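Local coordinates for protein aminoglycoside N(3)-acetyltransferase (Streptomyces griseus, PDB 7LAP) that probably transfers an acetyl group from acetyl-CoA to the 3-amino group of aminoglycoside antibiotics, as a member of the Antibiotic_NAT resistance family, at residues H29-L34 with R176-G181; A182-M187 with S251-G256; F232-A237 with D243-I248. All blocks are in the same frame, centred on the assembly; numbering follows the deposited sequence.

Contact 1. Residues H29-L34 with R176-G181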
ATOM      1  N   HIS B  29      20.672  14.612   7.063  1.00 35.87           N
ATOM      2  CA  HIS B  29      21.595  15.703   6.753  1.00 38.78           C
ATOM      3  C   HIS B  29      21.027  16.635   5.677  1.00 35.97           C
ATOM      4  O   HIS B  29      21.039  17.868   5.840  1.00 38.29           O
ATOM      5  CB  HIS B  29      22.932  15.124   6.320  1.00 40.13           C
ATOM      6  CG  HIS B  29      23.834  16.126   5.682  1.00 45.44           C
ATOM      7  ND1 HIS B  29      23.743  16.460   4.350  1.00 47.79           N
ATOM      8  CD2 HIS B  29      24.830  16.883   6.198  1.00 48.38           C
ATOM      9  CE1 HIS B  29      24.660  17.370   4.064  1.00 51.31           C
ATOM     10  NE2 HIS B  29      25.333  17.641   5.173  1.00 51.78           N
ATOM     11  N   ASP B  30      20.458  16.068   4.609  1.00 36.24           N
ATOM     12  CA  ASP B  30      19.923  16.906   3.537  1.00 36.02           C
ATOM     13  C   ASP B  30      18.694  17.694   3.989  1.00 34.77           C
ATOM     14  O   ASP B  30      18.474  18.815   3.512  1.00 36.10           O
ATOM     15  CB  ASP B  30      19.561  16.069   2.313  1.00 33.86           C
ATOM     16  CG  ASP B  30      20.791  15.492   1.608  1.00 45.82           C
ATOM     17  OD1 ASP B  30      21.933  15.773   2.043  1.00 44.99           O
ATOM     18  OD2 ASP B  30      20.603  14.760   0.613  1.00 42.97           O
ATOM     19  N   LEU B  31      17.864  17.110   4.851  1.00 34.62           N
ATOM     20  CA  LEU B  31      16.698  17.827   5.351  1.00 36.73           C
ATOM     21  C   LEU B  31      17.098  19.001   6.246  1.00 39.20           C
ATOM     22  O   LEU B  31      16.489  20.072   6.174  1.00 37.90           O
ATOM     23  CB  LEU B  31      15.783  16.882   6.137  1.00 37.33           C
ATOM     24  CG  LEU B  31      15.076  15.795   5.321  1.00 37.61           C
ATOM     25  CD1 LEU B  31      14.459  14.720   6.271  1.00 34.20           C
ATOM     26  CD2 LEU B  31      14.033  16.391   4.320  1.00 35.81           C
ATOM     27  N   ALA B  32      18.067  18.793   7.142  1.00 37.12           N
ATOM     28  CA  ALA B  32      18.576  19.891   7.951  1.00 42.95           C
ATOM     29  C   ALA B  32      19.178  21.002   7.070  1.00 44.66           C
ATOM     30  O   ALA B  32      18.948  22.186   7.323  1.00 40.72           O
ATOM     31  CB  ALA B  32      19.604  19.362   8.953  1.00 40.73           C
ATOM     32  N   ALA B  33      19.886  20.640   5.995  1.00 39.49           N
ATOM     33  CA  ALA B  33      20.446  21.662   5.107  1.00 40.06           C
ATOM     34  C   ALA B  33      19.358  22.487   4.421  1.00 47.67           C
ATOM     35  O   ALA B  33      19.584  23.657   4.085  1.00 46.72           O
ATOM     36  CB  ALA B  33      21.372  21.010   4.065  1.00 38.30           C
ATOM     37  N   LEU B  34      18.169  21.905   4.217  1.00 41.88           N
ATOM     38  CA  LEU B  34      17.050  22.641   3.642  1.00 43.54           C
ATOM     39  C   LEU B  34      16.467  23.670   4.606  1.00 48.48           C
ATOM     40  O   LEU B  34      15.760  24.588   4.173  1.00 49.57           O
ATOM     41  CB  LEU B  34      15.923  21.670   3.293  1.00 51.29           C
ATOM     42  CG  LEU B  34      15.600  21.157   1.911  1.00 54.32           C
ATOM     43  CD1 LEU B  34      14.197  20.579   2.021  1.00 47.68           C
ATOM     44  CD2 LEU B  34      15.683  22.261   0.889  1.00 55.39           C
ATOM     45  N   ARG B 176       5.246  23.858   8.623  1.00 40.45           N
ATOM     46  CA  ARG B 176       5.947  23.960   7.349  1.00 39.32           C
ATOM     47  C   ARG B 176       5.362  22.963   6.364  1.00 38.68           C
ATOM     48  O   ARG B 176       4.642  22.031   6.751  1.00 36.99           O
ATOM     49  CB  ARG B 176       7.448  23.725   7.559  1.00 40.79           C
ATOM     50  CG  ARG B 176       7.820  24.491   8.825  1.00 47.97           C
ATOM     51  CD  ARG B 176       9.219  24.639   9.059  1.00 42.54           C
ATOM     52  NE  ARG B 176       9.796  25.535   8.092  1.00 44.78           N
ATOM     53  CZ  ARG B 176      11.102  25.763   8.050  1.00 48.88           C
ATOM     54  NH1 ARG B 176      11.889  25.136   8.929  1.00 51.94           N
ATOM     55  NH2 ARG B 176      11.615  26.581   7.143  1.00 47.56           N
ATOM     56  N   VAL B 177       5.655  23.197   5.084  1.00 37.81           N
ATOM     57  CA  VAL B 177       5.318  22.271   4.003  1.00 41.67           C
ATOM     58  C   VAL B 177       6.606  21.894   3.284  1.00 40.30           C
ATOM     59  O   VAL B 177       7.376  22.770   2.869  1.00 37.83           O
ATOM     60  CB  VAL B 177       4.291  22.879   3.026  1.00 40.53           C
ATOM     61  CG1 VAL B 177       3.975  21.894   1.914  1.00 42.40           C
ATOM     62  CG2 VAL B 177       3.007  23.219   3.794  1.00 39.55           C
ATOM     63  N   LEU B 178       6.842  20.591   3.153  1.00 35.49           N
ATOM     64  CA  LEU B 178       7.997  20.058   2.438  1.00 36.86           C
ATOM     65  C   LEU B 178       7.525  19.315   1.184  1.00 39.31           C
ATOM     66  O   LEU B 178       6.721  18.380   1.275  1.00 32.41           O
ATOM     67  CB  LEU B 178       8.783  19.136   3.372  1.00 36.17           C
ATOM     68  CG  LEU B 178       9.902  18.343   2.690  1.00 40.95           C
ATOM     69  CD1 LEU B 178      11.027  19.271   2.283  1.00 36.45           C
ATOM     70  CD2 LEU B 178      10.392  17.256   3.652  1.00 38.03           C
ATOM     71  N   LEU B 179       7.987  19.760   0.005  1.00 34.63           N
ATOM     72  CA  LEU B 179       7.860  18.962  -1.210  1.00 36.22           C
ATOM     73  C   LEU B 179       9.153  18.193  -1.377  1.00 38.87           C
ATOM     74  O   LEU B 179      10.207  18.787  -1.617  1.00 37.71           O
ATOM     75  CB  LEU B 179       7.598  19.840  -2.429  1.00 36.22           C
ATOM     76  CG  LEU B 179       6.430  20.805  -2.227  1.00 39.79           C
ATOM     77  CD1 LEU B 179       6.274  21.662  -3.531  1.00 37.82           C
ATOM     78  CD2 LEU B 179       5.137  20.093  -1.815  1.00 38.40           C
ATOM     79  N   LEU B 180       9.075  16.872  -1.270  1.00 38.98           N
ATOM     80  CA  LEU B 180      10.247  16.002  -1.270  1.00 37.05           C
ATOM     81  C   LEU B 180      10.255  15.233  -2.599  1.00 41.24           C
ATOM     82  O   LEU B 180       9.770  14.102  -2.718  1.00 38.87           O
ATOM     83  CB  LEU B 180      10.187  15.123  -0.007  1.00 37.46           C
ATOM     84  CG  LEU B 180      11.313  14.125   0.295  1.00 43.81           C
ATOM     85  CD1 LEU B 180      12.643  14.749   0.178  1.00 48.25           C
ATOM     86  CD2 LEU B 180      11.163  13.420   1.652  1.00 38.64           C
ATOM     87  N   GLY B 181      10.795  15.887  -3.629  1.00 36.92           N
ATOM     88  CA  GLY B 181      10.694  15.403  -4.979  1.00 37.91           C
ATOM     89  C   GLY B 181       9.326  15.546  -5.590  1.00 39.88           C
ATOM     90  O   GLY B 181       9.180  15.284  -6.772  1.00 37.30           O
TER
HETATM   91  O   HOH W   1      14.324  26.936   5.127  1.00 67.07           O
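Leu31 and Leu34 of helix 24-34 pack on Leu178 of strand 176-180, joining a helix to one face of the mixed central sheet of this Antibiotic_NAT acetyltransferase. The strand lies between strands 41-46 and 266-272. On the helix, His29 ND1 donates in its ring plane to the anti lone pair of Asp30 OD1 at 3.0 Å, while Asp30 OD2 forms a salt bridge with Arg26 NE and a hydrogen bond with Gly264 N. At the start of the strand, Arg176 reaches segment 29-34 through a water, which donates to Leu34 O at 2.9 Å and accepts weakly from Arg176 NH2 at 3.4 Å. The guanidinium also forms salt bridges to Asp272 through NE and to Asp40 through NH1, and NH1 bonds to Gly35 O as well, so several partners hold it in place. Leu178 carries the apolar contact by dividing its two methyls between the helix residues. Its CG, anti to the backbone N (chi1 171°), carries the isobutyl group out to the helix, where each methyl meets one leucine. Both helix leucines lie roughly at right angles to the Leu178 side chain. Leu65 of helix 58-69 touches Leu31 and Leu178, while Leu270 of the adjoining strand touches Leu34 and Leu178, adding to a buried apolar cluster. Leu179 points to the other face of the sheet. Leu180 packs on Val61 of helix 58-69 and Val263 of strand 259-263. Of the two methyl pairs made by Leu178, CD2 to Leu31 CD2 measures 3.8 Å, and CD1 to Leu34 CD1 a tight 3.4 Å.

Contact 2. Residues A182-M187 with S251-G256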
ATOM      1  N   ALA B 182       8.308  15.878  -4.809  1.00 39.76           N
ATOM      2  CA  ALA B 182       6.964  16.050  -5.339  1.00 38.69           C
ATOM      3  C   ALA B 182       6.877  17.362  -6.113  1.00 43.12           C
ATOM      4  O   ALA B 182       7.500  18.364  -5.726  1.00 43.34           O
ATOM      5  CB  ALA B 182       5.927  16.068  -4.199  1.00 34.11           C
ATOM      6  N   PRO B 183       6.073  17.413  -7.166  1.00 42.64           N
ATOM      7  CA  PRO B 183       5.997  18.636  -7.961  1.00 44.58           C
ATOM      8  C   PRO B 183       5.166  19.712  -7.272  1.00 45.62           C
ATOM      9  O   PRO B 183       4.428  19.470  -6.309  1.00 45.41           O
ATOM     10  CB  PRO B 183       5.363  18.177  -9.282  1.00 48.77           C
ATOM     11  CG  PRO B 183       4.665  16.918  -8.956  1.00 48.65           C
ATOM     12  CD  PRO B 183       5.445  16.263  -7.839  1.00 43.19           C
ATOM     13  N   ARG B 184       5.339  20.942  -7.769  1.00 43.47           N
ATOM     14  CA  ARG B 184       4.737  22.102  -7.120  1.00 46.83           C
ATOM     15  C   ARG B 184       3.219  21.974  -7.005  1.00 48.14           C
ATOM     16  O   ARG B 184       2.626  22.497  -6.053  1.00 49.31           O
ATOM     17  CB  ARG B 184       5.143  23.369  -7.879  1.00 47.06           C
ATOM     18  CG  ARG B 184       6.599  23.750  -7.625  1.00 52.47           C
ATOM     19  CD  ARG B 184       7.103  24.799  -8.587  1.00 58.21           C
ATOM     20  NE  ARG B 184       6.908  24.348  -9.957  1.00 66.88           N
ATOM     21  CZ  ARG B 184       6.734  25.148 -11.002  1.00 69.22           C
ATOM     22  NH1 ARG B 184       6.741  26.468 -10.851  1.00 66.49           N
ATOM     23  NH2 ARG B 184       6.559  24.616 -12.199  1.00 71.49           N
ATOM     24  N   ASP B 185       2.573  21.248  -7.917  1.00 47.85           N
ATOM     25  CA  ASP B 185       1.113  21.201  -7.866  1.00 52.61           C
ATOM     26  C   ASP B 185       0.568  20.314  -6.753  1.00 53.73           C
ATOM     27  O   ASP B 185      -0.651  20.315  -6.537  1.00 53.81           O
ATOM     28  CB  ASP B 185       0.542  20.733  -9.203  1.00 58.10           C
ATOM     29  CG  ASP B 185       1.320  19.586  -9.794  1.00 68.30           C
ATOM     30  OD1 ASP B 185       1.023  18.426  -9.437  1.00 69.43           O
ATOM     31  OD2 ASP B 185       2.261  19.848 -10.584  1.00 75.37           O
ATOM     32  N   THR B 186       1.414  19.574  -6.037  1.00 50.12           N
ATOM     33  CA  THR B 186       0.928  18.683  -4.994  1.00 49.31           C
ATOM     34  C   THR B 186       0.712  19.384  -3.660  1.00 51.38           C
ATOM     35  O   THR B 186       0.334  18.726  -2.684  1.00 55.76           O
ATOM     36  CB  THR B 186       1.890  17.487  -4.794  1.00 49.84           C
ATOM     37  OG1 THR B 186       3.126  17.940  -4.240  1.00 49.42           O
ATOM     38  CG2 THR B 186       2.180  16.822  -6.104  1.00 46.72           C
ATOM     39  N   MET B 187       0.924  20.695  -3.575  1.00 52.86           N
ATOM     40  CA  MET B 187       0.804  21.361  -2.283  1.00 51.29           C
ATOM     41  C   MET B 187      -0.662  21.476  -1.830  1.00 51.53           C
ATOM     42  O   MET B 187      -1.357  22.440  -2.169  1.00 51.04           O
ATOM     43  CB  MET B 187       1.453  22.748  -2.319  1.00 49.10           C
ATOM     44  CG  MET B 187       1.620  23.322  -0.925  1.00 49.03           C
ATOM     45  SD  MET B 187       2.032  25.071  -0.902  1.00 52.58           S
ATOM     46  CE  MET B 187       3.760  24.920  -1.375  1.00 51.93           C
ATOM     47  N   SER B 251       5.118  31.384  -8.354  1.00 61.34           N
ATOM     48  CA  SER B 251       5.148  32.798  -7.985  1.00 63.87           C
ATOM     49  C   SER B 251       5.560  32.972  -6.535  1.00 62.92           C
ATOM     50  O   SER B 251       6.280  33.916  -6.188  1.00 64.70           O
ATOM     51  CB  SER B 251       3.780  33.448  -8.194  1.00 69.51           C
ATOM     52  OG  SER B 251       3.261  33.139  -9.466  1.00 77.31           O
ATOM     53  N   MET B 252       5.061  32.094  -5.669  1.00 60.49           N
ATOM     54  CA  MET B 252       5.483  32.082  -4.276  1.00 56.62           C
ATOM     55  C   MET B 252       7.001  32.031  -4.174  1.00 56.85           C
ATOM     56  O   MET B 252       7.628  32.863  -3.504  1.00 56.11           O
ATOM     57  CB  MET B 252       4.855  30.871  -3.589  1.00 56.62           C
ATOM     58  CG  MET B 252       4.986  30.821  -2.108  1.00 53.11           C
ATOM     59  SD  MET B 252       4.201  29.310  -1.494  1.00 51.18           S
ATOM     60  CE  MET B 252       2.479  29.494  -2.001  1.00 50.38           C
ATOM     61  N   LEU B 253       7.601  31.048  -4.845  1.00 54.79           N
ATOM     62  CA  LEU B 253       9.047  30.870  -4.795  1.00 55.64           C
ATOM     63  C   LEU B 253       9.768  32.094  -5.341  1.00 57.32           C
ATOM     64  O   LEU B 253      10.757  32.550  -4.755  1.00 55.92           O
ATOM     65  CB  LEU B 253       9.445  29.628  -5.585  1.00 54.67           C
ATOM     66  CG  LEU B 253       9.124  28.309  -4.884  1.00 54.33           C
ATOM     67  CD1 LEU B 253       9.045  27.171  -5.928  1.00 49.24           C
ATOM     68  CD2 LEU B 253      10.184  28.026  -3.814  1.00 50.28           C
ATOM     69  N   ALA B 254       9.272  32.646  -6.453  1.00 58.28           N
ATOM     70  CA  ALA B 254       9.908  33.807  -7.073  1.00 59.04           C
ATOM     71  C   ALA B 254       9.827  35.029  -6.175  1.00 59.24           C
ATOM     72  O   ALA B 254      10.704  35.888  -6.224  1.00 61.07           O
ATOM     73  CB  ALA B 254       9.263  34.108  -8.431  1.00 61.13           C
ATOM     74  N   ALA B 255       8.791  35.127  -5.356  1.00 63.40           N
ATOM     75  CA  ALA B 255       8.673  36.192  -4.369  1.00 63.33           C
ATOM     76  C   ALA B 255       9.533  35.957  -3.128  1.00 66.54           C
ATOM     77  O   ALA B 255       9.413  36.724  -2.165  1.00 68.19           O
ATOM     78  CB  ALA B 255       7.211  36.342  -3.942  1.00 63.43           C
ATOM     79  N   GLY B 256      10.353  34.904  -3.103  1.00 64.42           N
ATOM     80  CA  GLY B 256      11.220  34.628  -1.973  1.00 60.34           C
ATOM     81  C   GLY B 256      10.606  33.848  -0.830  1.00 58.13           C
ATOM     82  O   GLY B 256      11.189  33.826   0.261  1.00 59.73           O
TER
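The last turn of helix 244-254, through Met252 and Leu253, meets Arg184 and Met187 in the loop that links strand 176-180 to helix 189-196. Leu253 CD1 lies 4.1 Å from Arg184 CD, so it is the aliphatic part of the arginine that touches. The arginine chain bends at its third torsion (chi3 -55°) just beyond CG, which turns the guanidinium off the line of its first carbons. The two methionines meet more loosely, with Met187 CE 4.4 Å from Met252 SD. Phe271 of strand 266-272 is touched by Met187, Met252 and Leu253, and so gives the two sides a common aromatic neighbour. The loop is shaped by a short 3-10 turn: Pro183 O accepts from Thr186 N at 3.0 Å and from Thr186 OG1 at 2.9 Å, the hydroxyl lying in the carbonyl plane. The helix ends in a Schellman motif at Gly256, whose N bonds to Leu253 O at 2.9 Å with phi at 85°. No hydrogen bond crosses between the segments: the two sides meet through methyl, methylene and thioether groups, in loose apolar contact, while the hydrogen bonds described shape each segment separately.

Contact 3. Residues F232-A237 with D243-I248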
ATOM      1  N   PHE B 232     -11.998  27.743  -8.260  1.00 74.98           N
ATOM      2  CA  PHE B 232     -12.402  28.828  -9.141  1.00 75.84           C
ATOM      3  C   PHE B 232     -12.143  28.403 -10.572  1.00 78.97           C
ATOM      4  O   PHE B 232     -11.538  27.359 -10.833  1.00 79.40           O
ATOM      5  CB  PHE B 232     -11.643  30.123  -8.837  1.00 71.09           C
ATOM      6  CG  PHE B 232     -11.779  30.581  -7.420  1.00 70.56           C
ATOM      7  CD1 PHE B 232     -10.941  30.083  -6.437  1.00 68.69           C
ATOM      8  CD2 PHE B 232     -12.751  31.497  -7.066  1.00 72.76           C
ATOM      9  CE1 PHE B 232     -11.076  30.487  -5.121  1.00 69.90           C
ATOM     10  CE2 PHE B 232     -12.885  31.906  -5.753  1.00 72.72           C
ATOM     11  CZ  PHE B 232     -12.051  31.401  -4.784  1.00 70.08           C
ATOM     12  N   ASP B 233     -12.597  29.215 -11.511  1.00 82.12           N
ATOM     13  CA  ASP B 233     -12.087  29.096 -12.864  1.00 87.87           C
ATOM     14  C   ASP B 233     -10.833  29.953 -12.931  1.00 88.26           C
ATOM     15  O   ASP B 233     -10.906  31.185 -12.854  1.00 91.95           O
ATOM     16  CB  ASP B 233     -13.104  29.509 -13.923  1.00 92.12           C
ATOM     17  CG  ASP B 233     -12.608  29.205 -15.318  1.00 97.19           C
ATOM     18  OD1 ASP B 233     -11.413  28.871 -15.460  1.00 97.36           O
ATOM     19  OD2 ASP B 233     -13.408  29.265 -16.271  1.00102.72           O
ATOM     20  N   TYR B 234      -9.693  29.295 -13.052  1.00 83.29           N
ATOM     21  CA  TYR B 234      -8.411  29.955 -13.212  1.00 80.47           C
ATOM     22  C   TYR B 234      -8.057  30.221 -14.673  1.00 82.59           C
ATOM     23  O   TYR B 234      -6.886  30.470 -14.974  1.00 81.61           O
ATOM     24  CB  TYR B 234      -7.335  29.105 -12.565  1.00 74.74           C
ATOM     25  CG  TYR B 234      -7.526  28.851 -11.092  1.00 70.23           C
ATOM     26  CD1 TYR B 234      -7.182  29.815 -10.158  1.00 68.87           C
ATOM     27  CD2 TYR B 234      -8.016  27.635 -10.632  1.00 67.39           C
ATOM     28  CE1 TYR B 234      -7.324  29.580  -8.811  1.00 68.62           C
ATOM     29  CE2 TYR B 234      -8.152  27.385  -9.291  1.00 67.03           C
ATOM     30  CZ  TYR B 234      -7.808  28.362  -8.380  1.00 68.89           C
ATOM     31  OH  TYR B 234      -7.946  28.125  -7.028  1.00 69.21           O
ATOM     32  N   SER B 235      -9.046  30.165 -15.574  1.00 87.25           N
ATOM     33  CA  SER B 235      -8.833  30.365 -17.009  1.00 90.84           C
ATOM     34  C   SER B 235      -8.071  31.641 -17.331  1.00 92.93           C
ATOM     35  O   SER B 235      -7.196  31.657 -18.201  1.00 94.11           O
ATOM     36  CB  SER B 235     -10.180  30.406 -17.721  1.00 94.20           C
ATOM     37  OG  SER B 235     -10.796  31.667 -17.492  1.00 98.74           O
ATOM     38  N   SER B 236      -8.422  32.738 -16.662  1.00 94.92           N
ATOM     39  CA  SER B 236      -7.833  34.026 -16.996  1.00 96.46           C
ATOM     40  C   SER B 236      -6.439  34.186 -16.409  1.00 93.28           C
ATOM     41  O   SER B 236      -5.611  34.902 -16.979  1.00 94.80           O
ATOM     42  CB  SER B 236      -8.737  35.158 -16.502  1.00 99.50           C
ATOM     43  OG  SER B 236      -9.213  34.887 -15.196  1.00100.83           O
ATOM     44  N   ALA B 237      -6.153  33.528 -15.290  1.00 89.39           N
ATOM     45  CA  ALA B 237      -4.892  33.741 -14.602  1.00 84.94           C
ATOM     46  C   ALA B 237      -3.845  32.687 -14.914  1.00 84.39           C
ATOM     47  O   ALA B 237      -2.681  32.868 -14.548  1.00 85.06           O
ATOM     48  CB  ALA B 237      -5.122  33.794 -13.092  1.00 82.28           C
ATOM     49  N   ASP B 243      -1.061  23.883 -14.391  1.00 68.40           N
ATOM     50  CA  ASP B 243      -1.831  23.648 -13.170  1.00 72.50           C
ATOM     51  C   ASP B 243      -1.810  24.891 -12.291  1.00 67.61           C
ATOM     52  O   ASP B 243      -0.729  25.437 -12.021  1.00 66.18           O
ATOM     53  CB  ASP B 243      -1.284  22.458 -12.391  1.00 80.74           C
ATOM     54  CG  ASP B 243      -2.184  22.044 -11.231  1.00 89.65           C
ATOM     55  OD1 ASP B 243      -2.261  22.783 -10.224  1.00 92.88           O
ATOM     56  OD2 ASP B 243      -2.817  20.969 -11.323  1.00 94.10           O
ATOM     57  N   PRO B 244      -2.978  25.353 -11.837  1.00 63.26           N
ATOM     58  CA  PRO B 244      -3.020  26.572 -11.002  1.00 62.03           C
ATOM     59  C   PRO B 244      -2.103  26.539  -9.796  1.00 56.66           C
ATOM     60  O   PRO B 244      -1.363  27.508  -9.576  1.00 57.24           O
ATOM     61  CB  PRO B 244      -4.503  26.661 -10.601  1.00 62.72           C
ATOM     62  CG  PRO B 244      -5.218  25.996 -11.753  1.00 64.66           C
ATOM     63  CD  PRO B 244      -4.318  24.855 -12.179  1.00 64.10           C
ATOM     64  N   PHE B 245      -2.119  25.452  -9.008  1.00 54.92           N
ATOM     65  CA  PHE B 245      -1.251  25.392  -7.835  1.00 52.46           C
ATOM     66  C   PHE B 245       0.219  25.466  -8.234  1.00 51.57           C
ATOM     67  O   PHE B 245       1.034  26.056  -7.518  1.00 51.61           O
ATOM     68  CB  PHE B 245      -1.521  24.118  -7.020  1.00 50.98           C
ATOM     69  CG  PHE B 245      -2.805  24.166  -6.207  1.00 55.42           C
ATOM     70  CD1 PHE B 245      -3.676  25.240  -6.305  1.00 55.71           C
ATOM     71  CD2 PHE B 245      -3.135  23.128  -5.350  1.00 53.06           C
ATOM     72  CE1 PHE B 245      -4.849  25.278  -5.558  1.00 56.14           C
ATOM     73  CE2 PHE B 245      -4.294  23.166  -4.598  1.00 51.19           C
ATOM     74  CZ  PHE B 245      -5.160  24.244  -4.708  1.00 55.11           C
ATOM     75  N   ALA B 246       0.577  24.895  -9.385  1.00 55.13           N
ATOM     76  CA  ALA B 246       1.960  24.994  -9.838  1.00 51.75           C
ATOM     77  C   ALA B 246       2.327  26.442 -10.129  1.00 59.16           C
ATOM     78  O   ALA B 246       3.441  26.881  -9.824  1.00 58.80           O
ATOM     79  CB  ALA B 246       2.177  24.122 -11.074  1.00 52.65           C
ATOM     80  N   VAL B 247       1.395  27.199 -10.713  1.00 56.91           N
ATOM     81  CA  VAL B 247       1.653  28.612 -10.989  1.00 59.49           C
ATOM     82  C   VAL B 247       1.755  29.407  -9.688  1.00 56.91           C
ATOM     83  O   VAL B 247       2.668  30.222  -9.519  1.00 60.28           O
ATOM     84  CB  VAL B 247       0.568  29.173 -11.926  1.00 60.30           C
ATOM     85  CG1 VAL B 247       0.776  30.675 -12.160  1.00 62.36           C
ATOM     86  CG2 VAL B 247       0.555  28.406 -13.222  1.00 60.34           C
ATOM     87  N   ILE B 248       0.849  29.159  -8.740  1.00 55.14           N
ATOM     88  CA  ILE B 248       0.885  29.871  -7.460  1.00 55.29           C
ATOM     89  C   ILE B 248       2.205  29.608  -6.728  1.00 54.03           C
ATOM     90  O   ILE B 248       2.863  30.536  -6.241  1.00 53.16           O
ATOM     91  CB  ILE B 248      -0.333  29.476  -6.598  1.00 57.73           C
ATOM     92  CG1 ILE B 248      -1.647  29.780  -7.320  1.00 59.17           C
ATOM     93  CG2 ILE B 248      -0.314  30.194  -5.250  1.00 54.82           C
ATOM     94  CD1 ILE B 248      -2.876  29.473  -6.475  1.00 55.24           C
TER
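A 2.7 Å bond from Ser235 N to Asp233 OD1 closes an Asx turn around Tyr234, the residue that packs on Pro244 across the contact. The N-H meets the carboxylate oxygen from above, 43° out of the carboxylate plane. CG anti to the carbonyl carbon (chi1 -60°) sets the Tyr234 ring against Pro244 at the start of helix 244-254. Pro244, in the first turn of that helix, lies over one face: its CB is 3.8 Å from the centroid of the Tyr234 ring and 18° off the normal, a CH-pi contact. Its CG sits nearer the rim, 3.4 Å from Tyr234 CD2. The opposite face receives Phe232 CB, 4.2 Å above the plane of the Tyr234 ring, so the phenol ring lies between Pro244 and Phe232, two residues back, both offset toward its rim. At the far end, Tyr234 OH lies at the edge of the Phe245 ring, 4.5 Å from Phe245 CE1, and at the edge of the Phe232 ring, in its plane. The hydroxyl is hydrogen-bonded to Glu194 OE2 of helix 189-196, the helix on which Phe245 also packs, through Leu190, His191 and Glu194. Asp243 stands at the N-cap, its OD1 accepting weakly from Phe245 N at 2.9 Å. Pro244 has no backbone N-H to satisfy at this helix start and offers ring carbons instead. Aliphatic C-H groups against an aromatic face thus hold the loop to the helix it leads into, while the buried phenol oxygen is satisfied by Glu194.

How the contacts relate
Contacts 1 and 2 follow one another along the chain, and contact 3 is nested inside the loop that contact 2 closes. Contacts 1 and 2 have centres about 14 Å apart and meet on the far side of strand 176-180 from helix 24-34: Leu179 CD2 lies 3.8 Å from Thr186 OG1, and Val177 CG1 lies 4.0 Å from Met187 CG. Contacts 2 and 3 share helix 244-254, one near its end and the other at its start, with centres about 13 Å apart. Loop 182-187 packs along this helix, with Asp185 CB 3.6 Å from Asp243 OD1 and Met187 O 3.7 Å from Phe245 CD2. Contacts 1 and 3 do not touch, their nearest atoms being about 8 Å apart.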